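Local structure of murein peptide amidase A (Escherichia coli O157:H7, 5HXD) at the interface of chains A and B. The protein hydrolyses the gamma-D-glutamyl-diaminopimelic acid amide bond of murein tripeptide as a zinc-dependent M14-family peptidase in peptidoglycan degradation. Numbering follows the deposited sequence. Chains: chain A/B, Protein MpaA.

Contact 1: the interface of chains A and B. Residues chain A 13, 32, 56, 60, 64, 77; chain B 85-88.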
ATOM      1  N   PHE A  13       9.269  -3.619  13.888  1.00 53.02           N
ATOM      2  CA  PHE A  13       9.742  -2.261  14.078  1.00 51.89           C
ATOM      3  C   PHE A  13      10.490  -2.157  15.415  1.00 59.89           C
ATOM      4  O   PHE A  13      10.074  -2.751  16.421  1.00 57.52           O
ATOM      5  CB  PHE A  13       8.573  -1.259  14.040  1.00 51.71           C
ATOM      6  CG  PHE A  13       8.019  -1.004  12.657  1.00 51.70           C
ATOM      7  CD1 PHE A  13       8.729  -0.241  11.741  1.00 43.49           C
ATOM      8  CD2 PHE A  13       6.778  -1.512  12.285  1.00 48.32           C
ATOM      9  CE1 PHE A  13       8.243  -0.006  10.473  1.00 47.60           C
ATOM     10  CE2 PHE A  13       6.267  -1.274  11.007  1.00 48.87           C
ATOM     11  CZ  PHE A  13       7.001  -0.519  10.101  1.00 52.04           C
ATOM     12  N   PHE A  32       6.704   7.826  14.165  1.00 45.91           N
ATOM     13  CA  PHE A  32       7.891   7.277  14.771  1.00 46.30           C
ATOM     14  C   PHE A  32       8.791   8.415  15.169  1.00 44.42           C
ATOM     15  O   PHE A  32       9.658   8.794  14.391  1.00 45.29           O
ATOM     16  CB  PHE A  32       8.596   6.343  13.786  1.00 50.24           C
ATOM     17  CG  PHE A  32       7.744   5.191  13.339  1.00 45.49           C
ATOM     18  CD1 PHE A  32       7.797   3.984  13.999  1.00 47.94           C
ATOM     19  CD2 PHE A  32       6.875   5.325  12.274  1.00 48.16           C
ATOM     20  CE1 PHE A  32       7.004   2.929  13.607  1.00 44.33           C
ATOM     21  CE2 PHE A  32       6.083   4.267  11.871  1.00 48.47           C
ATOM     22  CZ  PHE A  32       6.149   3.071  12.540  1.00 47.24           C
ATOM     23  N   VAL A  56       6.419   3.889   0.702  1.00 47.16           N
ATOM     24  CA  VAL A  56       5.996   3.525   2.053  1.00 45.04           C
ATOM     25  C   VAL A  56       6.600   2.200   2.480  1.00 48.68           C
ATOM     26  O   VAL A  56       6.806   1.954   3.667  1.00 53.04           O
ATOM     27  CB  VAL A  56       4.480   3.432   2.173  1.00 41.14           C
ATOM     28  CG1 VAL A  56       4.084   3.051   3.600  1.00 36.41           C
ATOM     29  CG2 VAL A  56       3.843   4.750   1.749  1.00 39.13           C
ATOM     30  N   SER A  60       9.600   2.178   5.283  1.00 55.98           N
ATOM     31  CA  SER A  60       9.354   1.195   6.342  1.00 53.72           C
ATOM     32  C   SER A  60      10.523   0.226   6.467  1.00 56.55           C
ATOM     33  O   SER A  60      10.805  -0.287   7.553  1.00 52.02           O
ATOM     34  CB  SER A  60       8.060   0.413   6.076  1.00 52.64           C
ATOM     35  OG  SER A  60       7.806  -0.538   7.107  1.00 54.54           O
ATOM     36  N   ARG A  64      13.272   0.089   9.531  1.00 59.18           N
ATOM     37  CA  ARG A  64      13.449  -1.231  10.151  1.00 59.84           C
ATOM     38  C   ARG A  64      14.878  -1.767   9.965  1.00 62.30           C
ATOM     39  O   ARG A  64      15.230  -2.808  10.527  1.00 62.62           O
ATOM     40  CB  ARG A  64      12.426  -2.246   9.575  1.00 53.80           C
ATOM     41  CG  ARG A  64      11.006  -2.131  10.159  1.00 51.13           C
ATOM     42  CD  ARG A  64      10.010  -3.165   9.606  1.00 58.43           C
ATOM     43  NE  ARG A  64       9.667  -2.918   8.200  1.00 63.10           N
ATOM     44  CZ  ARG A  64       9.984  -3.721   7.186  1.00 52.03           C
ATOM     45  NH1 ARG A  64      10.644  -4.845   7.411  1.00 52.55           N
ATOM     46  NH2 ARG A  64       9.644  -3.391   5.945  1.00 48.07           N
ATOM     47  N   LEU A  77       5.105   6.817   8.138  1.00 44.24           N
ATOM     48  CA  LEU A  77       5.083   5.906   6.988  1.00 38.86           C
ATOM     49  C   LEU A  77       3.860   6.107   6.100  1.00 42.70           C
ATOM     50  O   LEU A  77       3.966   6.036   4.875  1.00 45.75           O
ATOM     51  CB  LEU A  77       5.132   4.453   7.449  1.00 38.13           C
ATOM     52  CG  LEU A  77       6.453   4.023   8.072  1.00 43.01           C
ATOM     53  CD1 LEU A  77       6.352   2.625   8.623  1.00 45.44           C
ATOM     54  CD2 LEU A  77       7.512   4.099   7.017  1.00 45.86           C
TER
ATOM     55  N   GLN B  85      -0.554  -0.259   5.865  1.00 39.49           N
ATOM     56  CA  GLN B  85      -0.098   1.132   6.128  1.00 44.74           C
ATOM     57  C   GLN B  85       1.297   1.184   6.746  1.00 37.47           C
ATOM     58  O   GLN B  85       1.970   2.206   6.649  1.00 42.12           O
ATOM     59  CB  GLN B  85      -1.067   1.931   7.021  1.00 33.53           C
ATOM     60  CG  GLN B  85      -1.264   1.413   8.430  1.00 32.19           C
ATOM     61  CD  GLN B  85      -1.751   2.504   9.348  1.00 35.09           C
ATOM     62  OE1 GLN B  85      -1.205   3.601   9.335  1.00 51.49           O
ATOM     63  NE2 GLN B  85      -2.780   2.234  10.130  1.00 28.19           N
ATOM     64  N   LEU B  86       1.720   0.086   7.369  1.00 37.06           N
ATOM     65  CA  LEU B  86       3.066  -0.029   7.931  1.00 42.03           C
ATOM     66  C   LEU B  86       4.084  -0.487   6.902  1.00 44.39           C
ATOM     67  O   LEU B  86       5.209  -0.838   7.255  1.00 45.97           O
ATOM     68  CB  LEU B  86       3.076  -0.998   9.104  1.00 38.92           C
ATOM     69  CG  LEU B  86       2.308  -0.491  10.318  1.00 41.79           C
ATOM     70  CD1 LEU B  86       2.023  -1.652  11.253  1.00 41.58           C
ATOM     71  CD2 LEU B  86       3.066   0.650  11.031  1.00 37.10           C
ATOM     72  N   GLY B  87       3.679  -0.477   5.637  1.00 45.82           N
ATOM     73  CA  GLY B  87       4.471  -1.035   4.557  1.00 43.84           C
ATOM     74  C   GLY B  87       5.211  -2.325   4.865  1.00 44.13           C
ATOM     75  O   GLY B  87       6.304  -2.517   4.349  1.00 49.36           O
ATOM     76  N   LEU B  88       4.663  -3.204   5.706  1.00 43.23           N
ATOM     77  CA  LEU B  88       5.343  -4.486   5.931  1.00 48.78           C
ATOM     78  C   LEU B  88       4.501  -5.727   5.727  1.00 48.40           C
ATOM     79  O   LEU B  88       3.278  -5.708   5.839  1.00 46.87           O
ATOM     80  CB  LEU B  88       5.957  -4.582   7.335  1.00 46.42           C
ATOM     81  CG  LEU B  88       5.317  -4.494   8.722  1.00 42.92           C
ATOM     82  CD1 LEU B  88       4.427  -5.607   9.072  1.00 37.48           C
ATOM     83  CD2 LEU B  88       6.477  -4.506   9.711  1.00 50.68           C
TER
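The backbone of B:Leu86 and B:Gly87 turns just past the end of helix 81-85, with B:Gly87 at positive phi, and presents the carbonyl O of B:Leu86 to A:Ser60 and A:Phe13. The hydroxyl OG of A:Ser60 donates a hydrogen bond of 2.6 Å to B:Leu86 O, meeting it at a C=O...donor angle of 149° and tilted 26° from the carbonyl plane. OG stands anti to its own backbone N (chi1 -179°), which points it off helix 53-65 toward the partner chain.

A:Ser60 OG also accepts a hydrogen bond from A:Arg64 NE at 3.2 Å, nearly straight and in the guanidinium plane, so the arginine one helical turn along acts as second shell and would favour the hydroxyl hydrogen pointing at B:Leu86 O. The A:Phe13 ring meets that carbonyl edge-on, in plane. CE2 of A:Phe13 is 3.5 Å from CD2 of B:Leu88, a tip-to-tip approach, and 3.7 Å from CB of B:Leu86, whose side chain runs obliquely past the ring. Opposite faces of the ring are taken within chain A: CD of A:Arg64 lies over one, toward the rim, and CZ of A:Phe32 over the centre of the other. Bent at chi3, A:Arg64 also lays a guanidinium face on B:Leu88, with CB of B:Leu88 3.9 Å above the guanidinium plane, toward its rim.

In the fold, the receiving surface combines helix 53-65, the loop residue A:Leu77 just after strand 74-76, and the loops carrying A:Phe13 and A:Phe32; it takes up the segment following helix 81-85 of the other subunit.

Contact 2: the interface of chains A and B. Residues chain A 116-117, 159, 213-214; chain B 215, 217.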
ATOM      1  N   ASN A 116      -2.665   7.205 -14.898  1.00 57.93           N
ATOM      2  CA  ASN A 116      -1.314   6.679 -14.711  1.00 56.42           C
ATOM      3  C   ASN A 116      -0.404   7.327 -15.725  1.00 57.10           C
ATOM      4  O   ASN A 116      -0.880   8.096 -16.548  1.00 58.90           O
ATOM      5  CB  ASN A 116      -1.269   5.153 -14.841  1.00 56.92           C
ATOM      6  CG  ASN A 116      -1.846   4.626 -16.160  1.00 54.36           C
ATOM      7  OD1 ASN A 116      -1.919   5.309 -17.178  1.00 54.33           O
ATOM      8  ND2 ASN A 116      -2.231   3.377 -16.132  1.00 58.78           N
ATOM      9  N   SER A 117       0.886   6.994 -15.690  1.00 57.66           N
ATOM     10  CA  SER A 117       1.880   7.585 -16.602  1.00 55.23           C
ATOM     11  C   SER A 117       1.557   7.364 -18.083  1.00 56.61           C
ATOM     12  O   SER A 117       1.960   8.151 -18.946  1.00 56.70           O
ATOM     13  CB  SER A 117       3.268   7.027 -16.312  1.00 56.78           C
ATOM     14  OG  SER A 117       3.323   5.654 -16.639  1.00 59.94           O
ATOM     15  N   PRO A 159       4.665   9.151  -9.513  1.00 56.94           N
ATOM     16  CA  PRO A 159       5.859   8.441  -9.962  1.00 56.47           C
ATOM     17  C   PRO A 159       6.710   9.346 -10.848  1.00 53.24           C
ATOM     18  O   PRO A 159       7.202   8.892 -11.881  1.00 52.46           O
ATOM     19  CB  PRO A 159       5.265   7.293 -10.772  1.00 53.02           C
ATOM     20  CG  PRO A 159       3.955   7.927 -11.374  1.00 49.47           C
ATOM     21  CD  PRO A 159       3.717   9.253 -10.632  1.00 45.53           C
ATOM     22  N   PRO A 213       8.504   5.295 -11.474  1.00 57.23           N
ATOM     23  CA  PRO A 213       7.755   4.036 -11.415  1.00 50.68           C
ATOM     24  C   PRO A 213       8.715   2.914 -11.060  1.00 51.89           C
ATOM     25  O   PRO A 213       9.736   2.750 -11.723  1.00 58.69           O
ATOM     26  CB  PRO A 213       7.203   3.882 -12.824  1.00 45.92           C
ATOM     27  CG  PRO A 213       7.157   5.283 -13.360  1.00 48.94           C
ATOM     28  CD  PRO A 213       8.362   5.963 -12.779  1.00 53.75           C
ATOM     29  N   ILE A 214       8.418   2.190  -9.993  1.00 52.84           N
ATOM     30  CA  ILE A 214       9.318   1.164  -9.497  1.00 51.75           C
ATOM     31  C   ILE A 214       8.605   0.275  -8.473  1.00 51.73           C
ATOM     32  O   ILE A 214       7.828   0.754  -7.648  1.00 51.80           O
ATOM     33  CB  ILE A 214      10.575   1.787  -8.863  1.00 48.77           C
ATOM     34  CG1 ILE A 214      11.583   0.685  -8.503  1.00 57.93           C
ATOM     35  CG2 ILE A 214      10.194   2.672  -7.655  1.00 46.51           C
ATOM     36  CD1 ILE A 214      12.844   1.167  -7.815  1.00 63.97           C
TER
ATOM     37  N   SER B 215       5.808  -1.991 -10.715  1.00 51.98           N
ATOM     38  CA  SER B 215       5.318  -0.783 -10.098  1.00 51.54           C
ATOM     39  C   SER B 215       3.793  -0.790 -10.125  1.00 54.21           C
ATOM     40  O   SER B 215       3.185  -1.448 -10.969  1.00 55.54           O
ATOM     41  CB  SER B 215       5.870   0.446 -10.818  1.00 48.44           C
ATOM     42  OG  SER B 215       5.280   0.622 -12.091  1.00 45.69           O
ATOM     43  N   ASP B 217       2.350   1.737 -10.979  1.00 51.11           N
ATOM     44  CA  ASP B 217       2.130   2.559 -12.164  1.00 52.82           C
ATOM     45  C   ASP B 217       2.104   1.742 -13.460  1.00 56.43           C
ATOM     46  O   ASP B 217       1.402   2.098 -14.412  1.00 56.75           O
ATOM     47  CB  ASP B 217       3.201   3.644 -12.284  1.00 54.17           C
ATOM     48  CG  ASP B 217       3.069   4.444 -13.574  1.00 56.63           C
ATOM     49  OD1 ASP B 217       2.095   5.225 -13.693  1.00 54.77           O
ATOM     50  OD2 ASP B 217       3.917   4.262 -14.482  1.00 54.41           O
TER
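B:Asp217 points its carboxylate at A:Ser117, with A:Asn116 CB on one flank and the A:Pro213 ring on the other, and with 92 Å² of its surface hidden by chain A it dominates this patch; B:Ser215 (27 Å²) and A:Pro213 (20 Å²) follow. The aspartate lies in the first turn of helix 216-222, and its CG is anti to the backbone N (chi1 175°), which carries the carboxylate across to the partner.

Both carboxylate oxygens are engaged by one residue. The backbone N of A:Ser117 donates to OD1 of B:Asp217 at 2.9 Å, with an angle of 169° at the hydrogen, and the hydroxyl OG of A:Ser117 donates to OD2 of B:Asp217 at 2.6 Å. Each oxygen uses its syn lone pair, so the serine meets the acid as a two-pronged donor at the end of the carboxylate, a geometry that should limit rotation of the B:Asp217 carboxylate about chi2. For the hydroxyl to join in, A:Ser117 OG sits between its own backbone N and carbonyl carbon (chi1 67°), on the same side as the donating amide. The two donors would be expected to favour the charged form of the acid.

Apolar atoms flank the carboxylate. The A:Pro213 ring lies alongside the B:Asp217 side chain, pointing the same way, with CB of A:Pro213 4.0 Å from CB of B:Asp217 and CG of A:Pro213 3.6 Å from OD2 of B:Asp217. A:Pro159, which follows a cis peptide bond, crosses the aspartate at about a right angle, and CB of A:Asn116 packs near OD1.

B:Ser215, just before the helix, makes a packing contact with the A:Pro213-A:Ile214 backbone. CB of B:Ser215 lies 3.8 Å from CA of A:Ile214, while its hydroxyl OG is 3.9 Å from CB of A:Pro213.

The C-alpha centres of contact 1 and contact 2 lie about 20 Å apart on the same A/B interface, and the two have no residue in common. Contact 1 uses helix 53-65 and the segment after helix 81-85; contact 2 sets the start of helix 216-222 and the residue before it in chain B against loops of chain A around 116-117, 159 and 213-214. Two-fold symmetry repeats each with the chains exchanged, consistent with the homodimer reported for this protein. Contact 2 is centred about 9 Å from active-site A:Glu210, contact 1 about 18 Å; the structure alone does not show whether dimerisation affects catalysis.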